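Local coordinates for universal stress protein MJ0577 (Methanocaldococcus jannaschii, PDB 1MJH) that binds ATP together with a manganese ion as a homodimeric member of the universal stress protein A family, its wider cellular role remaining less certain, at residues Lys6-Thr12 with Glu34-His40; Met85-Lys89 with Lys100-Val104. One frame throughout, in Å; residues are numbered along the deposited sequence.

Interaction 1. Residues Lys6-Thr12 with Glu34-His40. With ATP (adenosine-5'-triphosphate), chain F.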
# COMPACT_ATOMS: atom_id res chain seq x y z
N LYS B 6 13.07 -7.81 0.28
CA LYS B 6 14.12 -8.25 -0.62
C LYS B 6 13.63 -8.37 -2.05
O LYS B 6 14.41 -8.06 -2.94
CB LYS B 6 14.62 -9.63 -0.12
CG LYS B 6 15.79 -10.13 -0.96
CD LYS B 6 16.59 -11.24 -0.28
CE LYS B 6 17.88 -11.50 -1.05
NZ LYS B 6 18.95 -12.05 -0.17
N LYS B 7 12.38 -8.80 -2.25
CA LYS B 7 11.86 -9.01 -3.60
C LYS B 7 10.56 -8.25 -3.79
O LYS B 7 9.62 -8.35 -2.98
CB LYS B 7 11.65 -10.52 -3.83
CG LYS B 7 11.31 -10.84 -5.28
CD LYS B 7 10.97 -12.34 -5.40
CE LYS B 7 12.21 -13.17 -5.08
NZ LYS B 7 12.03 -14.51 -5.73
N ILE B 8 10.54 -7.35 -4.77
CA ILE B 8 9.37 -6.51 -5.05
C ILE B 8 8.68 -6.89 -6.36
O ILE B 8 9.37 -7.12 -7.39
CB ILE B 8 9.91 -5.05 -5.23
CG1 ILE B 8 10.52 -4.56 -3.95
CG2 ILE B 8 8.80 -4.09 -5.69
CD1 ILE B 8 11.50 -3.38 -4.13
N LEU B 9 7.35 -6.87 -6.36
CA LEU B 9 6.61 -7.03 -7.62
C LEU B 9 6.22 -5.63 -8.08
O LEU B 9 5.58 -4.92 -7.28
CB LEU B 9 5.33 -7.87 -7.55
CG LEU B 9 4.44 -7.97 -8.80
CD1 LEU B 9 5.22 -8.60 -9.97
CD2 LEU B 9 3.17 -8.79 -8.58
N TYR B 10 6.56 -5.22 -9.31
CA TYR B 10 6.20 -3.91 -9.79
C TYR B 10 5.47 -4.12 -11.11
O TYR B 10 6.08 -4.39 -12.16
CB TYR B 10 7.45 -3.02 -10.04
CG TYR B 10 7.17 -1.77 -10.83
CD1 TYR B 10 6.12 -0.92 -10.46
CD2 TYR B 10 7.94 -1.42 -11.94
CE1 TYR B 10 5.85 0.23 -11.17
CE2 TYR B 10 7.67 -0.26 -12.66
CZ TYR B 10 6.64 0.54 -12.27
OH TYR B 10 6.33 1.70 -12.98
N PRO B 11 4.15 -4.17 -11.05
CA PRO B 11 3.33 -4.35 -12.24
C PRO B 11 3.08 -2.97 -12.86
O PRO B 11 2.65 -2.05 -12.17
CB PRO B 11 2.03 -4.92 -11.69
CG PRO B 11 1.91 -4.42 -10.27
CD PRO B 11 3.31 -4.05 -9.83
N THR B 12 3.39 -2.85 -14.15
CA THR B 12 3.20 -1.55 -14.79
C THR B 12 2.36 -1.66 -16.05
O THR B 12 2.48 -2.64 -16.79
CB THR B 12 4.59 -0.93 -15.16
OG1 THR B 12 4.29 0.29 -15.84
CG2 THR B 12 5.39 -1.80 -16.10
N GLU B 34 18.81 -6.77 -3.73
CA GLU B 34 17.36 -6.78 -3.89
C GLU B 34 16.94 -7.01 -5.34
O GLU B 34 17.73 -6.94 -6.28
CB GLU B 34 16.61 -5.55 -3.40
CG GLU B 34 16.44 -5.24 -1.96
CD GLU B 34 17.36 -4.21 -1.34
OE1 GLU B 34 17.93 -3.38 -2.09
OE2 GLU B 34 17.44 -4.27 -0.09
N GLU B 35 15.68 -7.48 -5.43
CA GLU B 35 15.25 -7.92 -6.76
C GLU B 35 13.89 -7.33 -7.12
O GLU B 35 13.09 -7.20 -6.21
CB GLU B 35 15.12 -9.44 -6.68
CG GLU B 35 14.76 -10.09 -7.99
CD GLU B 35 15.23 -11.56 -7.99
OE1 GLU B 35 15.31 -12.17 -6.92
OE2 GLU B 35 15.53 -12.05 -9.09
N VAL B 36 13.72 -6.97 -8.38
CA VAL B 36 12.40 -6.52 -8.82
C VAL B 36 11.84 -7.49 -9.84
O VAL B 36 12.51 -7.83 -10.85
CB VAL B 36 12.41 -5.09 -9.42
CG1 VAL B 36 11.01 -4.72 -9.94
CG2 VAL B 36 12.85 -4.13 -8.34
N ILE B 37 10.59 -7.93 -9.70
CA ILE B 37 9.84 -8.63 -10.70
C ILE B 37 9.08 -7.57 -11.52
O ILE B 37 8.22 -6.94 -10.93
CB ILE B 37 8.83 -9.66 -10.14
CG1 ILE B 37 9.46 -10.59 -9.13
CG2 ILE B 37 8.20 -10.45 -11.30
CD1 ILE B 37 10.80 -11.23 -9.52
N LEU B 38 9.52 -7.33 -12.77
CA LEU B 38 8.86 -6.26 -13.54
C LEU B 38 7.86 -6.86 -14.46
O LEU B 38 8.19 -7.73 -15.30
CB LEU B 38 10.02 -5.53 -14.30
CG LEU B 38 9.50 -4.59 -15.40
CD1 LEU B 38 8.87 -3.34 -14.74
CD2 LEU B 38 10.66 -4.09 -16.27
N LEU B 39 6.59 -6.53 -14.23
CA LEU B 39 5.52 -7.24 -14.93
C LEU B 39 4.58 -6.38 -15.74
O LEU B 39 4.10 -5.40 -15.20
CB LEU B 39 4.71 -7.97 -13.81
CG LEU B 39 3.43 -8.62 -14.31
CD1 LEU B 39 3.68 -9.76 -15.31
CD2 LEU B 39 2.68 -9.22 -13.09
N HIS B 40 4.33 -6.73 -17.01
CA HIS B 40 3.27 -6.11 -17.79
C HIS B 40 2.30 -7.19 -18.29
O HIS B 40 2.79 -8.26 -18.74
CB HIS B 40 3.82 -5.28 -18.99
CG HIS B 40 2.68 -4.69 -19.77
ND1 HIS B 40 2.27 -5.02 -21.03
CD2 HIS B 40 1.82 -3.74 -19.42
CE1 HIS B 40 1.22 -4.28 -21.39
NE2 HIS B 40 0.90 -3.46 -20.38
PG ATP F . -9.45 0.83 -14.83
O1G ATP F . -10.22 0.19 -13.72
O2G ATP F . -8.61 -0.15 -15.43
O3G ATP F . -10.32 1.49 -15.82
PB ATP F . -7.20 2.63 -14.20
O1B ATP F . -7.25 4.08 -13.96
O2B ATP F . -6.60 2.34 -15.51
O3B ATP F . -8.63 2.00 -14.05
PA ATP F . -5.66 0.49 -12.81
O1A ATP F . -6.34 -0.13 -11.69
O2A ATP F . -5.61 -0.23 -14.04
O3A ATP F . -6.33 1.97 -13.03
O5' ATP F . -4.17 0.94 -12.58
C5' ATP F . -3.63 0.78 -11.24
C4' ATP F . -2.24 0.18 -11.33
O4' ATP F . -2.40 -1.24 -11.74
C3' ATP F . -1.30 0.75 -12.38
O3' ATP F . -0.66 1.96 -11.97
C2' ATP F . -0.32 -0.44 -12.55
O2' ATP F . 0.61 -0.44 -11.45
C1' ATP F . -1.30 -1.64 -12.47
N9 ATP F . -1.72 -2.14 -13.77
C8 ATP F . -2.84 -1.86 -14.47
N7 ATP F . -2.96 -2.55 -15.59
C5 ATP F . -1.86 -3.26 -15.65
C6 ATP F . -1.43 -4.16 -16.61
N6 ATP F . -2.16 -4.41 -17.70
N1 ATP F . -0.26 -4.75 -16.40
C2 ATP F . 0.48 -4.51 -15.26
N3 ATP F . 0.14 -3.66 -14.28
C4 ATP F . -1.04 -3.07 -14.59
O HOH W 1 14.41 -14.96 -7.44
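Start with the side chains, which alternate between the two faces of this parallel strand pair. Lys7, Leu9 and Pro11 share one face with Glu35, Ile37 and Leu39; Ile8 and Tyr10 share the other with Val36 and Leu38. On the first face Leu9, in its t,p rotamer, carries CD1 across to Ile37 CG2 (3.8 Å) and Leu39 CB (3.9 Å). Near the strand starts, Lys7 and Glu35 both leave the backbone with chi1 t; Glu35 stays extended at chi2, whereas Lys7 bends at chi3 (m). Lys7 NZ stays 4.2 Å from Glu35 OE1, too far for a salt bridge, and water 1 joins them at 3.0 Å from Lys7 NZ and 3.0 Å from Glu35 OE1; Lys7 NZ also bonds the carbonyl of Glu119. On the second face the t rotamer of Tyr10 and the t,p rotamer of Leu38 bring Tyr10 CD2 within 3.5 Å of Leu38 CD1, while Tyr10 CB rests 3.9 Å from Val36 CG1.

Six backbone hydrogen bonds hold the register, the first Glu35 N to Lys6 O (2.9 Å) and the last Thr12 N to Leu39 O (2.8 Å). Proline at 11 costs none of them, because its neighbours Tyr10 and Thr12 do the bonding. Its carbonyl Pro11 O accepts from ATP O2' at 2.7 Å, placing the ribose at the C-terminal strand ends, as is usual for nucleotides on Rossmann-like sheets.

This is the right-handed beta-alpha-beta unit of the fold: connecting helix 16-27 packs on Tyr10 and Val36, helix 108-118 lies against Leu9, Pro11 and Leu39, and strands 123-127 and 98-106 flank the pair.

Interaction 2. Residues Met85-Lys89 with Lys100-Val104; sequences MENIK and KDIIV
A salt bridge sets this contact: Lys89 NZ donates to Asp101 OD1 at 2.9 Å. Lys89 reaches it fully extended, all four chi angles t, whereas Asp101 takes chi1 p; both CA-to-CB bonds point toward the opposite segment, and their CA atoms, 7.2 Å apart, are the nearest pair. The other carboxylate oxygen, Asp101 OD2, lies 4.1 Å from Glu86 OE2. Water 2 eases this meeting of like charges by donating to both, 2.7 Å from Asp101 OD2 and 3.2 Å from Glu86 OE2. Glu86 leaves the helix pointing away, and its m,m rotamer brings the carboxylate round to the water.

Build Met85-Lys89 as regular alpha helix (phi near -63°, psi near -42°), with Lys89 N bonded to Met85 O at 2.8 Å, and Lys100-Val104 as extended strand. Their axes approach to 9.9 Å, and the N-to-C directions are close to antiparallel at 161°. One turn before Lys89, Met85 also points toward the strand. Its m,m,m rotamer lays CE 3.3 Å from Ile102 O, 4.0 Å from Ile103 CG1 and 4.4 Å from Asp101 CB. Strand alternation sends Asp101 and Ile103 to the helix, while Ile102 points away, packing on Ile37 and Leu39.

Such a helix lying on a strand is the layered alpha/beta packing of this fold: helix 66-95 covers one side of strand 98-106, outermost in this chain's sheet, into which it leads. One carboxylate, Asp101, serves both lysine and water, so the polar side depends on charge pairing and hydration, while Met85 fills the space beside it.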
# COMPACT_ATOMS: atom_id res chain seq x y z
N MET B 85 9.52 -1.87 -21.53
CA MET B 85 10.05 -2.68 -20.44
C MET B 85 11.57 -2.62 -20.38
O MET B 85 12.15 -2.62 -19.29
CB MET B 85 9.54 -4.12 -20.62
CG MET B 85 8.05 -4.35 -20.37
SD MET B 85 7.49 -4.29 -18.62
CE MET B 85 7.71 -6.08 -18.30
N GLU B 86 12.23 -2.58 -21.56
CA GLU B 86 13.70 -2.48 -21.53
C GLU B 86 14.22 -1.22 -20.89
O GLU B 86 15.22 -1.24 -20.15
CB GLU B 86 14.20 -2.57 -22.99
CG GLU B 86 14.09 -3.95 -23.61
CD GLU B 86 14.78 -5.06 -22.84
OE1 GLU B 86 15.87 -4.85 -22.25
OE2 GLU B 86 14.28 -6.20 -22.75
N ASN B 87 13.61 -0.05 -21.13
CA ASN B 87 14.01 1.20 -20.54
C ASN B 87 13.82 1.10 -19.00
O ASN B 87 14.68 1.55 -18.26
CB ASN B 87 13.18 2.38 -21.07
CG ASN B 87 13.70 2.92 -22.41
OD1 ASN B 87 14.92 2.90 -22.63
ND2 ASN B 87 12.77 3.35 -23.26
N ILE B 88 12.70 0.53 -18.54
CA ILE B 88 12.54 0.42 -17.07
C ILE B 88 13.53 -0.54 -16.43
O ILE B 88 14.10 -0.34 -15.37
CB ILE B 88 11.11 -0.10 -16.76
CG1 ILE B 88 10.08 0.91 -17.31
CG2 ILE B 88 10.98 -0.26 -15.25
CD1 ILE B 88 8.68 0.29 -17.37
N LYS B 89 13.70 -1.69 -17.10
CA LYS B 89 14.67 -2.69 -16.62
C LYS B 89 16.05 -2.09 -16.52
O LYS B 89 16.72 -2.27 -15.51
CB LYS B 89 14.64 -3.90 -17.58
CG LYS B 89 15.78 -4.89 -17.33
CD LYS B 89 15.47 -6.23 -17.98
CE LYS B 89 16.45 -7.28 -17.49
NZ LYS B 89 16.29 -8.58 -18.18
N LYS B 100 13.79 -9.29 -13.04
CA LYS B 100 13.19 -10.34 -13.84
C LYS B 100 11.99 -9.73 -14.57
O LYS B 100 10.95 -9.46 -13.94
CB LYS B 100 12.67 -11.50 -13.00
CG LYS B 100 12.03 -12.60 -13.84
CD LYS B 100 11.66 -13.84 -13.03
CE LYS B 100 10.97 -14.89 -13.90
NZ LYS B 100 10.58 -16.11 -13.12
N ASP B 101 12.15 -9.57 -15.89
CA ASP B 101 11.03 -8.95 -16.63
C ASP B 101 10.09 -9.97 -17.22
O ASP B 101 10.48 -11.00 -17.82
CB ASP B 101 11.57 -8.01 -17.71
CG ASP B 101 12.61 -8.68 -18.59
OD1 ASP B 101 13.52 -9.35 -18.08
OD2 ASP B 101 12.52 -8.49 -19.82
N ILE B 102 8.79 -9.81 -17.00
CA ILE B 102 7.74 -10.68 -17.51
C ILE B 102 6.65 -9.96 -18.27
O ILE B 102 6.08 -8.96 -17.83
CB ILE B 102 7.06 -11.40 -16.29
CG1 ILE B 102 8.09 -12.18 -15.48
CG2 ILE B 102 5.90 -12.27 -16.75
CD1 ILE B 102 7.55 -12.71 -14.14
N ILE B 103 6.31 -10.43 -19.47
CA ILE B 103 5.19 -9.99 -20.26
C ILE B 103 4.27 -11.20 -20.45
O ILE B 103 4.75 -12.26 -20.85
CB ILE B 103 5.50 -9.39 -21.63
CG1 ILE B 103 6.42 -8.17 -21.47
CG2 ILE B 103 4.24 -9.04 -22.41
CD1 ILE B 103 7.06 -7.76 -22.78
N VAL B 104 3.01 -11.06 -20.07
CA VAL B 104 2.11 -12.19 -20.17
C VAL B 104 0.75 -11.72 -20.67
O VAL B 104 0.38 -10.56 -20.43
CB VAL B 104 2.01 -12.90 -18.82
CG1 VAL B 104 1.41 -11.94 -17.78
CG2 VAL B 104 1.23 -14.21 -18.85
O HOH W 2 14.24 -9.24 -21.71

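Overall arrangement
From the N terminus, the chain runs up strand 7-11, comes back through helix 16-27 and runs alongside in the same direction as strand 35-43, where interaction 1 closes the first loop. After the short helix 44-47 and an unmodelled gap at 49-64 it resumes in helix 66-95 and turns back into strand 98-106, so that interaction 2 closes a second, shorter loop. The loops follow in series, neither enclosing nor crossing the other. They meet in the sheet: Lys100-Val104 adds to the flank of Glu34-His40 away from Lys6-Thr12 through probable hydrogen bonds, Leu38 O to Ile102 N (2.7 Å) and Leu38 N to Lys100 O (2.8 Å). Met85 CE packs 3.5 Å from Leu38 O, tying the long helix to both strands.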